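Local structure of long form salivary protein D7L1 (Anopheles stephensi, 3NHT) at residues A[37-42]-A[126-131]; A[51-56]-A[107-112]; A[75-80]-A[130-135]. The protein modulates mosquito blood feeding by binding and sequestering host mediators, among them cysteinyl leukotrienes and stable analogues of thromboxane A2. One frame throughout, in Å; residues are numbered along the deposited sequence.

Contact 1: A[37-42]-A[126-131]; sequences NAWRLE and LSRQLY. With U46 ((5E)-7-{6-[(1E)-3-hydroxyoct-1-enyl]-2-oxabicyclo[2.2.1]hept-5-yl}hept-5-enoic acid), chain B.
Trp39 and Arg128 form a flat cation-pi stack at the wall of the eicosanoid pocket, joining the loop after helix 29-37 to the last turn of helix 109-130. The guanidinium lies on the indole with the planes only 9° apart, Arg128 CZ standing 3.3 Å from Trp39 CD1 over the five-membered ring. Further back along the same arginine, the methylene CG sits over the six-membered ring, 3.4 Å from its centroid, a CH-pi contact; a bend at chi3 (69°) lets chain and head follow one ring face together. The opposite face carries the bound thromboxane analogue U46, whose alkene carbon CAH comes within 3.3 Å of Trp39 NE1. A broad indole suits this place because it can pack on a charged group and a lipid chain at once, consistent with the role of Trp39 in binding leukotriene C4. Arginine suits its own because its head can lie flat on the ring while its N-H groups point outward to acceptors: NE donates to Gly133 O, and NH2 reaches a water at 3.0 Å that in turn donates to Asn37 O. Trp39 takes positive phi as the C-prime residue of the Schellman motif that ends helix 29-37. Beyond the stack, Val124 of helix 109-130 and Tyr15 of helix 8-22 pack against the indole, while helix 89-101 touches Ser127 through Tyr95.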
# COMPACT_ATOMS: atom_id res chain seq x y z
N ASN A 37 -17.14 1.31 -2.15
CA ASN A 37 -17.05 2.15 -0.95
C ASN A 37 -17.99 1.66 0.16
O ASN A 37 -17.69 1.77 1.35
CB ASN A 37 -17.38 3.61 -1.26
CG ASN A 37 -16.26 4.36 -1.96
OD1 ASN A 37 -15.16 3.86 -2.13
ND2 ASN A 37 -16.57 5.59 -2.36
N ALA A 38 -19.13 1.12 -0.26
CA ALA A 38 -20.16 0.62 0.64
C ALA A 38 -19.94 -0.86 0.98
O ALA A 38 -20.81 -1.50 1.58
CB ALA A 38 -21.54 0.82 0.02
N TRP A 39 -18.79 -1.41 0.59
CA TRP A 39 -18.49 -2.83 0.83
C TRP A 39 -19.55 -3.76 0.22
O TRP A 39 -19.92 -4.79 0.78
CB TRP A 39 -18.25 -3.11 2.34
CG TRP A 39 -16.91 -2.61 2.79
CD1 TRP A 39 -16.48 -1.31 2.82
CD2 TRP A 39 -15.81 -3.41 3.26
NE1 TRP A 39 -15.19 -1.24 3.30
CE2 TRP A 39 -14.76 -2.51 3.57
CE3 TRP A 39 -15.61 -4.78 3.45
CZ2 TRP A 39 -13.52 -2.95 4.05
CZ3 TRP A 39 -14.38 -5.22 3.94
CH2 TRP A 39 -13.35 -4.31 4.23
N ARG A 40 -20.03 -3.36 -0.95
CA ARG A 40 -20.92 -4.19 -1.75
C ARG A 40 -20.13 -4.78 -2.90
O ARG A 40 -19.55 -4.05 -3.71
CB ARG A 40 -22.12 -3.38 -2.25
CG ARG A 40 -23.04 -2.96 -1.12
CD ARG A 40 -24.12 -2.01 -1.61
NE ARG A 40 -25.05 -2.67 -2.52
CZ ARG A 40 -26.17 -2.13 -2.98
NH1 ARG A 40 -26.53 -0.90 -2.61
NH2 ARG A 40 -26.94 -2.82 -3.80
N LEU A 41 -20.07 -6.11 -2.96
CA LEU A 41 -19.34 -6.81 -4.03
C LEU A 41 -20.23 -6.94 -5.26
O LEU A 41 -20.65 -8.03 -5.64
CB LEU A 41 -18.81 -8.17 -3.55
CG LEU A 41 -17.70 -8.13 -2.49
CD1 LEU A 41 -17.29 -9.54 -2.07
CD2 LEU A 41 -16.51 -7.34 -3.00
N GLU A 42 -20.50 -5.78 -5.85
CA GLU A 42 -21.39 -5.64 -6.98
C GLU A 42 -20.79 -4.59 -7.91
O GLU A 42 -19.96 -3.78 -7.48
CB GLU A 42 -22.77 -5.16 -6.51
CG GLU A 42 -23.51 -6.11 -5.58
CD GLU A 42 -24.58 -5.41 -4.75
OE1 GLU A 42 -25.30 -4.56 -5.29
OE2 GLU A 42 -24.69 -5.71 -3.55
N LEU A 126 -18.17 -7.52 10.57
CA LEU A 126 -17.03 -8.04 11.33
C LEU A 126 -15.73 -7.87 10.52
O LEU A 126 -14.70 -7.47 11.08
CB LEU A 126 -17.25 -9.52 11.67
CG LEU A 126 -16.07 -10.25 12.32
CD1 LEU A 126 -15.71 -9.63 13.67
CD2 LEU A 126 -16.39 -11.74 12.47
N SER A 127 -15.78 -8.16 9.23
CA SER A 127 -14.56 -8.06 8.43
C SER A 127 -14.05 -6.62 8.39
O SER A 127 -12.84 -6.38 8.37
CB SER A 127 -14.78 -8.61 7.01
OG SER A 127 -15.54 -7.75 6.18
N ARG A 128 -14.97 -5.66 8.40
CA ARG A 128 -14.58 -4.26 8.43
C ARG A 128 -13.96 -3.85 9.75
O ARG A 128 -13.11 -2.96 9.80
CB ARG A 128 -15.77 -3.35 8.08
CG ARG A 128 -16.33 -3.60 6.68
CD ARG A 128 -17.47 -2.65 6.33
NE ARG A 128 -16.97 -1.29 6.16
CZ ARG A 128 -17.68 -0.27 5.69
NH1 ARG A 128 -18.95 -0.44 5.34
NH2 ARG A 128 -17.11 0.92 5.57
N GLN A 129 -14.37 -4.49 10.85
CA GLN A 129 -13.70 -4.28 12.13
C GLN A 129 -12.32 -4.93 12.13
O GLN A 129 -11.33 -4.28 12.49
CB GLN A 129 -14.54 -4.82 13.29
CG GLN A 129 -15.82 -4.03 13.55
CD GLN A 129 -15.54 -2.57 13.86
OE1 GLN A 129 -14.74 -2.27 14.75
NE2 GLN A 129 -16.17 -1.67 13.13
N LEU A 130 -12.25 -6.18 11.71
CA LEU A 130 -10.97 -6.91 11.79
C LEU A 130 -9.90 -6.32 10.89
O LEU A 130 -8.73 -6.26 11.28
CB LEU A 130 -11.14 -8.40 11.46
CG LEU A 130 -12.08 -9.19 12.37
CD1 LEU A 130 -11.96 -10.67 12.04
CD2 LEU A 130 -11.80 -8.93 13.85
N TYR A 131 -10.31 -5.91 9.69
CA TYR A 131 -9.36 -5.46 8.67
C TYR A 131 -9.38 -3.94 8.43
O TYR A 131 -9.02 -3.46 7.36
CB TYR A 131 -9.55 -6.25 7.37
CG TYR A 131 -9.16 -7.72 7.50
CD1 TYR A 131 -7.83 -8.13 7.36
CD2 TYR A 131 -10.12 -8.69 7.79
CE1 TYR A 131 -7.47 -9.47 7.49
CE2 TYR A 131 -9.76 -10.04 7.92
CZ TYR A 131 -8.44 -10.42 7.77
OH TYR A 131 -8.10 -11.74 7.90
OAX U46 B . -8.84 5.83 7.49
CAW U46 B . -9.72 6.01 6.42
OAY U46 B . -10.05 7.27 5.94
CAR U46 B . -10.36 4.81 5.69
CAQ U46 B . -10.32 3.57 6.58
CAP U46 B . -10.90 2.39 5.79
CAO U46 B . -12.41 2.64 5.63
CAN U46 B . -13.05 1.96 4.53
CAF U46 B . -12.36 1.04 3.52
CAD U46 B . -12.92 1.40 2.13
CAC U46 B . -12.63 2.85 1.73
CAB U46 B . -12.22 2.88 0.28
CAT U46 B . -11.13 3.09 1.60
OAS U46 B . -10.40 2.24 0.60
CAA U46 B . -11.58 1.52 -0.06
CAE U46 B . -12.24 0.63 0.98
CAG U46 B . -13.17 -0.41 0.36
CAH U46 B . -13.09 -1.77 0.80
CAI U46 B . -14.06 -2.76 0.19
OAU U46 B . -14.59 -2.46 -1.20
CAJ U46 B . -13.68 -4.22 0.37
CAK U46 B . -14.77 -5.23 -0.02
CAL U46 B . -14.43 -6.71 0.08
CAM U46 B . -13.40 -7.29 -0.89
CAV U46 B . -13.06 -8.78 -0.70
O HOH W 1 -18.90 2.49 3.78

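Contact 2: A[51-56]-A[107-112]; sequences YAKCVL and GSCVDL. With U46 ((5E)-7-{6-[(1E)-3-hydroxyoct-1-enyl]-2-oxabicyclo[2.2.1]hept-5-yl}hept-5-enoic acid), chain B.
The backbones come nearest at Lys53 and Cys109, whose CA atoms are 5.5 Å apart, where helix 46-58 passes the first turn of helix 109-130. These are helices of an odorant-binding-protein-like fold, a helical bundle tied by disulfides, and two of its bridges start here: Cys109 is joined to Cys50, and Cys54 to Cys18 of helix 8-22. Lys53 carries most of the contact between the segments. With CG anti to the backbone N (chi1 174°) and every later torsion also extended, its chain reaches straight across to the turn before helix 109-130, and NZ donates to Gly107 O at 2.8 Å. The ammonium approaches this oxygen tilted 26° from the carbonyl plane. A long aliphatic chain with a polar end fits well, since its methylenes have apolar company on the way: Lys53 CG lies 3.6 Å from Leu112 CD1, and Lys53 CD is 4.0 Å from Cys109 SG. Gly107 has positive phi, at backbone angles where a side chain would press on the preceding carbonyl oxygen. Next to it Ser108 is the N-cap, its OG accepting from Asp111 N at 3.1 Å and so fixing the start of the helix. Helix 46-58 turns other residues to the pocket. Val55 packs on the pentyl tail of U46, and the ring of Tyr51, stacked on Trp36, meets the ligand hydroxyl at its edge, where Tyr51 OH donates to U46 OAU at 2.7 Å.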
# COMPACT_ATOMS: atom_id res chain seq x y z
N TYR A 51 -11.44 -7.46 -8.58
CA TYR A 51 -11.29 -6.56 -7.44
C TYR A 51 -11.33 -7.36 -6.13
O TYR A 51 -10.46 -7.20 -5.27
CB TYR A 51 -12.34 -5.44 -7.45
CG TYR A 51 -12.33 -4.67 -6.14
CD1 TYR A 51 -11.24 -3.87 -5.79
CD2 TYR A 51 -13.40 -4.77 -5.25
CE1 TYR A 51 -11.22 -3.18 -4.60
CE2 TYR A 51 -13.40 -4.08 -4.05
CZ TYR A 51 -12.29 -3.30 -3.73
OH TYR A 51 -12.23 -2.63 -2.54
N ALA A 52 -12.33 -8.23 -6.01
CA ALA A 52 -12.46 -9.08 -4.82
C ALA A 52 -11.22 -9.95 -4.62
O ALA A 52 -10.69 -10.03 -3.51
CB ALA A 52 -13.72 -9.93 -4.89
N LYS A 53 -10.74 -10.59 -5.69
CA LYS A 53 -9.52 -11.39 -5.60
C LYS A 53 -8.33 -10.53 -5.14
O LYS A 53 -7.53 -10.95 -4.31
CB LYS A 53 -9.22 -12.08 -6.94
CG LYS A 53 -7.88 -12.81 -6.92
CD LYS A 53 -7.64 -13.71 -8.13
CE LYS A 53 -6.30 -14.40 -7.95
NZ LYS A 53 -5.96 -15.34 -9.05
N CYS A 54 -8.24 -9.31 -5.66
CA CYS A 54 -7.18 -8.40 -5.27
C CYS A 54 -7.19 -8.13 -3.76
O CYS A 54 -6.14 -8.20 -3.11
CB CYS A 54 -7.31 -7.09 -6.06
SG CYS A 54 -5.97 -5.91 -5.76
N VAL A 55 -8.36 -7.84 -3.21
CA VAL A 55 -8.45 -7.49 -1.80
C VAL A 55 -8.21 -8.72 -0.93
O VAL A 55 -7.47 -8.63 0.06
CB VAL A 55 -9.77 -6.79 -1.45
CG1 VAL A 55 -9.85 -6.49 0.04
CG2 VAL A 55 -9.91 -5.50 -2.25
N LEU A 56 -8.79 -9.86 -1.30
CA LEU A 56 -8.57 -11.10 -0.56
C LEU A 56 -7.08 -11.46 -0.52
O LEU A 56 -6.57 -11.91 0.51
CB LEU A 56 -9.39 -12.26 -1.14
CG LEU A 56 -10.91 -12.15 -0.97
CD1 LEU A 56 -11.65 -13.08 -1.92
CD2 LEU A 56 -11.32 -12.43 0.46
N GLY A 107 -8.88 -20.83 -8.35
CA GLY A 107 -8.23 -19.61 -7.89
C GLY A 107 -8.44 -18.41 -8.80
O GLY A 107 -7.89 -17.34 -8.55
N SER A 108 -9.25 -18.59 -9.84
CA SER A 108 -9.59 -17.49 -10.75
C SER A 108 -10.38 -16.43 -10.00
O SER A 108 -10.94 -16.69 -8.93
CB SER A 108 -10.43 -18.01 -11.90
OG SER A 108 -11.70 -18.43 -11.44
N CYS A 109 -10.47 -15.24 -10.58
CA CYS A 109 -11.24 -14.16 -9.97
C CYS A 109 -12.67 -14.61 -9.68
O CYS A 109 -13.16 -14.42 -8.57
CB CYS A 109 -11.26 -12.95 -10.88
SG CYS A 109 -9.67 -12.18 -11.20
N VAL A 110 -13.33 -15.21 -10.66
CA VAL A 110 -14.72 -15.58 -10.46
C VAL A 110 -14.90 -16.70 -9.42
O VAL A 110 -15.86 -16.68 -8.65
CB VAL A 110 -15.47 -15.89 -11.80
CG1 VAL A 110 -15.00 -17.22 -12.42
CG2 VAL A 110 -16.96 -15.92 -11.57
N ASP A 111 -13.96 -17.65 -9.39
CA ASP A 111 -14.05 -18.76 -8.43
C ASP A 111 -13.91 -18.21 -7.00
O ASP A 111 -14.65 -18.62 -6.10
CB ASP A 111 -12.99 -19.84 -8.70
CG ASP A 111 -13.39 -20.79 -9.81
OD1 ASP A 111 -14.57 -20.78 -10.22
OD2 ASP A 111 -12.51 -21.58 -10.24
N LEU A 112 -12.99 -17.27 -6.82
CA LEU A 112 -12.79 -16.68 -5.50
C LEU A 112 -13.97 -15.79 -5.10
O LEU A 112 -14.42 -15.84 -3.96
CB LEU A 112 -11.45 -15.93 -5.42
CG LEU A 112 -10.18 -16.79 -5.61
CD1 LEU A 112 -8.98 -15.93 -5.38
CD2 LEU A 112 -10.17 -18.00 -4.67
OAX U46 B . -8.84 5.83 7.49
CAW U46 B . -9.72 6.01 6.42
OAY U46 B . -10.05 7.27 5.94
CAR U46 B . -10.36 4.81 5.69
CAQ U46 B . -10.32 3.57 6.58
CAP U46 B . -10.90 2.39 5.79
CAO U46 B . -12.41 2.64 5.63
CAN U46 B . -13.05 1.96 4.53
CAF U46 B . -12.36 1.04 3.52
CAD U46 B . -12.92 1.40 2.13
CAC U46 B . -12.63 2.85 1.73
CAB U46 B . -12.22 2.88 0.28
CAT U46 B . -11.13 3.09 1.60
OAS U46 B . -10.40 2.24 0.60
CAA U46 B . -11.58 1.52 -0.06
CAE U46 B . -12.24 0.63 0.98
CAG U46 B . -13.17 -0.41 0.36
CAH U46 B . -13.09 -1.77 0.80
CAI U46 B . -14.06 -2.76 0.19
OAU U46 B . -14.59 -2.46 -1.20
CAJ U46 B . -13.68 -4.22 0.37
CAK U46 B . -14.77 -5.23 -0.02
CAL U46 B . -14.43 -6.71 0.08
CAM U46 B . -13.40 -7.29 -0.89
CAV U46 B . -13.06 -8.78 -0.70

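Contact 3: A[75-80]-A[130-135]; sequences PVQYQA and LYHGTV. With U46 ((5E)-7-{6-[(1E)-3-hydroxyoct-1-enyl]-2-oxabicyclo[2.2.1]hept-5-yl}hept-5-enoic acid), chain B.
The side-chain amide of Gln77 lies almost parallel to the ring of Tyr131, 11° between the planes, while its nitrogen reaches past the ring to a backbone carbonyl. Gln77 NE2 donates to Leu130 O at 2.9 Å, nearly straight at 167°, with the acceptor in the amide plane. Two torsions set this up: CG stands anti to the backbone N, and a bend at chi2 (70°) turns the amide along the ring. Gln77 CG then sits over one face of Tyr131, 3.8 Å from the ring centroid, in a CH-pi contact offset toward the rim. Glutamine suits the spot because its methylenes can pack on an aromatic face while both ends of the amide are used, OE1 accepting from Leu6 N of the N-terminal segment. Leu130 O takes a second bond from a water, at 2.8 Å, which also donates to Gln77 O. This carbonyl is a natural target, for it lies in the last turn of helix 109-130, and Tyr131 is the first residue to leave helical geometry. The junction belongs to the helical odorant-binding-protein-like fold of this protein, and it packs helix 73-85 on the end of helix 109-130. Alongside the polar centre, Leu130 CD2 meets Tyr78 CD1 at 3.7 Å, an apolar branch against an aromatic ring whose hydroxyl is bonded to Ser87 O. The imidazole of His132 also comes close to the Gln77 amide, steeply inclined to it, with His132 NE2 3.5 Å from Gln77 NE2. Past it the chain lines the ligand pocket: Gly133, a leukotriene C4-binding residue, brings its O to 3.1 Å from U46 CAN, and Thr134 serves as N-cap of helix 135-144.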
# COMPACT_ATOMS: atom_id res chain seq x y z
N PRO A 75 -8.49 -15.48 13.12
CA PRO A 75 -8.32 -15.25 14.55
C PRO A 75 -7.02 -14.52 14.91
O PRO A 75 -6.99 -13.79 15.89
CB PRO A 75 -8.37 -16.68 15.13
CG PRO A 75 -9.27 -17.41 14.17
CD PRO A 75 -8.84 -16.89 12.82
N VAL A 76 -5.96 -14.69 14.12
CA VAL A 76 -4.71 -13.96 14.36
C VAL A 76 -4.92 -12.46 14.13
O VAL A 76 -4.52 -11.63 14.95
CB VAL A 76 -3.56 -14.49 13.48
CG1 VAL A 76 -2.30 -13.65 13.65
CG2 VAL A 76 -3.27 -15.97 13.79
N GLN A 77 -5.56 -12.12 13.01
CA GLN A 77 -5.91 -10.72 12.73
C GLN A 77 -6.75 -10.12 13.86
O GLN A 77 -6.49 -9.01 14.31
CB GLN A 77 -6.66 -10.62 11.40
CG GLN A 77 -7.02 -9.18 11.00
CD GLN A 77 -5.82 -8.34 10.62
OE1 GLN A 77 -4.76 -8.86 10.29
NE2 GLN A 77 -5.99 -7.02 10.65
N TYR A 78 -7.76 -10.87 14.29
CA TYR A 78 -8.59 -10.47 15.42
C TYR A 78 -7.79 -10.25 16.70
O TYR A 78 -7.91 -9.19 17.33
CB TYR A 78 -9.68 -11.52 15.67
CG TYR A 78 -10.39 -11.37 16.99
CD1 TYR A 78 -11.12 -10.22 17.29
CD2 TYR A 78 -10.36 -12.38 17.95
CE1 TYR A 78 -11.79 -10.08 18.49
CE2 TYR A 78 -11.03 -12.25 19.17
CZ TYR A 78 -11.74 -11.09 19.42
OH TYR A 78 -12.41 -10.93 20.61
N GLN A 79 -7.00 -11.24 17.10
CA GLN A 79 -6.26 -11.17 18.37
C GLN A 79 -5.33 -9.97 18.45
O GLN A 79 -5.17 -9.39 19.53
CB GLN A 79 -5.47 -12.46 18.59
CG GLN A 79 -6.35 -13.65 18.90
CD GLN A 79 -6.98 -13.58 20.28
OE1 GLN A 79 -6.39 -13.03 21.21
NE2 GLN A 79 -8.18 -14.14 20.42
N ALA A 80 -4.73 -9.58 17.32
CA ALA A 80 -3.77 -8.49 17.31
C ALA A 80 -4.35 -7.13 17.71
O ALA A 80 -3.63 -6.28 18.22
CB ALA A 80 -3.09 -8.39 15.95
N LEU A 130 -12.25 -6.18 11.71
CA LEU A 130 -10.97 -6.91 11.79
C LEU A 130 -9.90 -6.32 10.89
O LEU A 130 -8.73 -6.26 11.28
CB LEU A 130 -11.14 -8.40 11.46
CG LEU A 130 -12.08 -9.19 12.37
CD1 LEU A 130 -11.96 -10.67 12.04
CD2 LEU A 130 -11.80 -8.93 13.85
N TYR A 131 -10.31 -5.91 9.69
CA TYR A 131 -9.36 -5.46 8.67
C TYR A 131 -9.38 -3.94 8.43
O TYR A 131 -9.02 -3.46 7.36
CB TYR A 131 -9.55 -6.25 7.37
CG TYR A 131 -9.16 -7.72 7.50
CD1 TYR A 131 -7.83 -8.13 7.36
CD2 TYR A 131 -10.12 -8.69 7.79
CE1 TYR A 131 -7.47 -9.47 7.49
CE2 TYR A 131 -9.76 -10.04 7.92
CZ TYR A 131 -8.44 -10.42 7.77
OH TYR A 131 -8.10 -11.74 7.90
N HIS A 132 -9.77 -3.19 9.46
CA HIS A 132 -9.60 -1.73 9.48
C HIS A 132 -10.26 -1.09 8.27
O HIS A 132 -9.69 -0.26 7.57
CB HIS A 132 -8.10 -1.39 9.59
CG HIS A 132 -7.38 -2.25 10.57
ND1 HIS A 132 -7.81 -2.40 11.88
CD2 HIS A 132 -6.29 -3.04 10.44
CE1 HIS A 132 -6.99 -3.23 12.51
NE2 HIS A 132 -6.05 -3.62 11.66
N GLY A 133 -11.50 -1.52 8.05
CA GLY A 133 -12.30 -1.07 6.92
C GLY A 133 -13.42 -0.09 7.26
O GLY A 133 -14.42 -0.02 6.55
N THR A 134 -13.25 0.65 8.35
CA THR A 134 -14.14 1.78 8.67
C THR A 134 -13.27 2.95 9.05
O THR A 134 -12.19 2.77 9.63
CB THR A 134 -15.11 1.48 9.85
OG1 THR A 134 -14.38 1.37 11.08
CG2 THR A 134 -15.93 0.22 9.60
N VAL A 135 -13.75 4.16 8.77
CA VAL A 135 -13.01 5.37 9.14
C VAL A 135 -12.82 5.45 10.67
O VAL A 135 -11.71 5.67 11.15
CB VAL A 135 -13.69 6.65 8.57
CG1 VAL A 135 -12.99 7.93 9.04
CG2 VAL A 135 -13.72 6.59 7.04
OAX U46 B . -8.84 5.83 7.49
CAW U46 B . -9.72 6.01 6.42
OAY U46 B . -10.05 7.27 5.94
CAR U46 B . -10.36 4.81 5.69
CAQ U46 B . -10.32 3.57 6.58
CAP U46 B . -10.90 2.39 5.79
CAO U46 B . -12.41 2.64 5.63
CAN U46 B . -13.05 1.96 4.53
CAF U46 B . -12.36 1.04 3.52
CAD U46 B . -12.92 1.40 2.13
CAC U46 B . -12.63 2.85 1.73
CAB U46 B . -12.22 2.88 0.28
CAT U46 B . -11.13 3.09 1.60
OAS U46 B . -10.40 2.24 0.60
CAA U46 B . -11.58 1.52 -0.06
CAE U46 B . -12.24 0.63 0.98
CAG U46 B . -13.17 -0.41 0.36
CAH U46 B . -13.09 -1.77 0.80
CAI U46 B . -14.06 -2.76 0.19
OAU U46 B . -14.59 -2.46 -1.20
CAJ U46 B . -13.68 -4.22 0.37
CAK U46 B . -14.77 -5.23 -0.02
CAL U46 B . -14.43 -6.71 0.08
CAM U46 B . -13.40 -7.29 -0.89
CAV U46 B . -13.06 -8.78 -0.70
O HOH W 2 -8.34 -6.93 14.00

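How the contacts relate
From the N terminus the chain leaves helix 29-37 through 37-42, runs along helix 46-58 with 51-56, and reaches 75-80 on helix 73-85. Contact 2 closes first, when 107-112 returns to helix 46-58 at the start of helix 109-130. Contacts 1 and 3 close at the far end of that helix, on ranges that share Leu130 and Tyr131. Contact 2 is thus nested within the loop of contact 1, whereas contacts 2 and 3 cross, their segments alternating. Helix 109-130 and the loop after it are therefore tied to the loop 37-42, helix 46-58 and helix 73-85, and all three contacts include residues that touch U46.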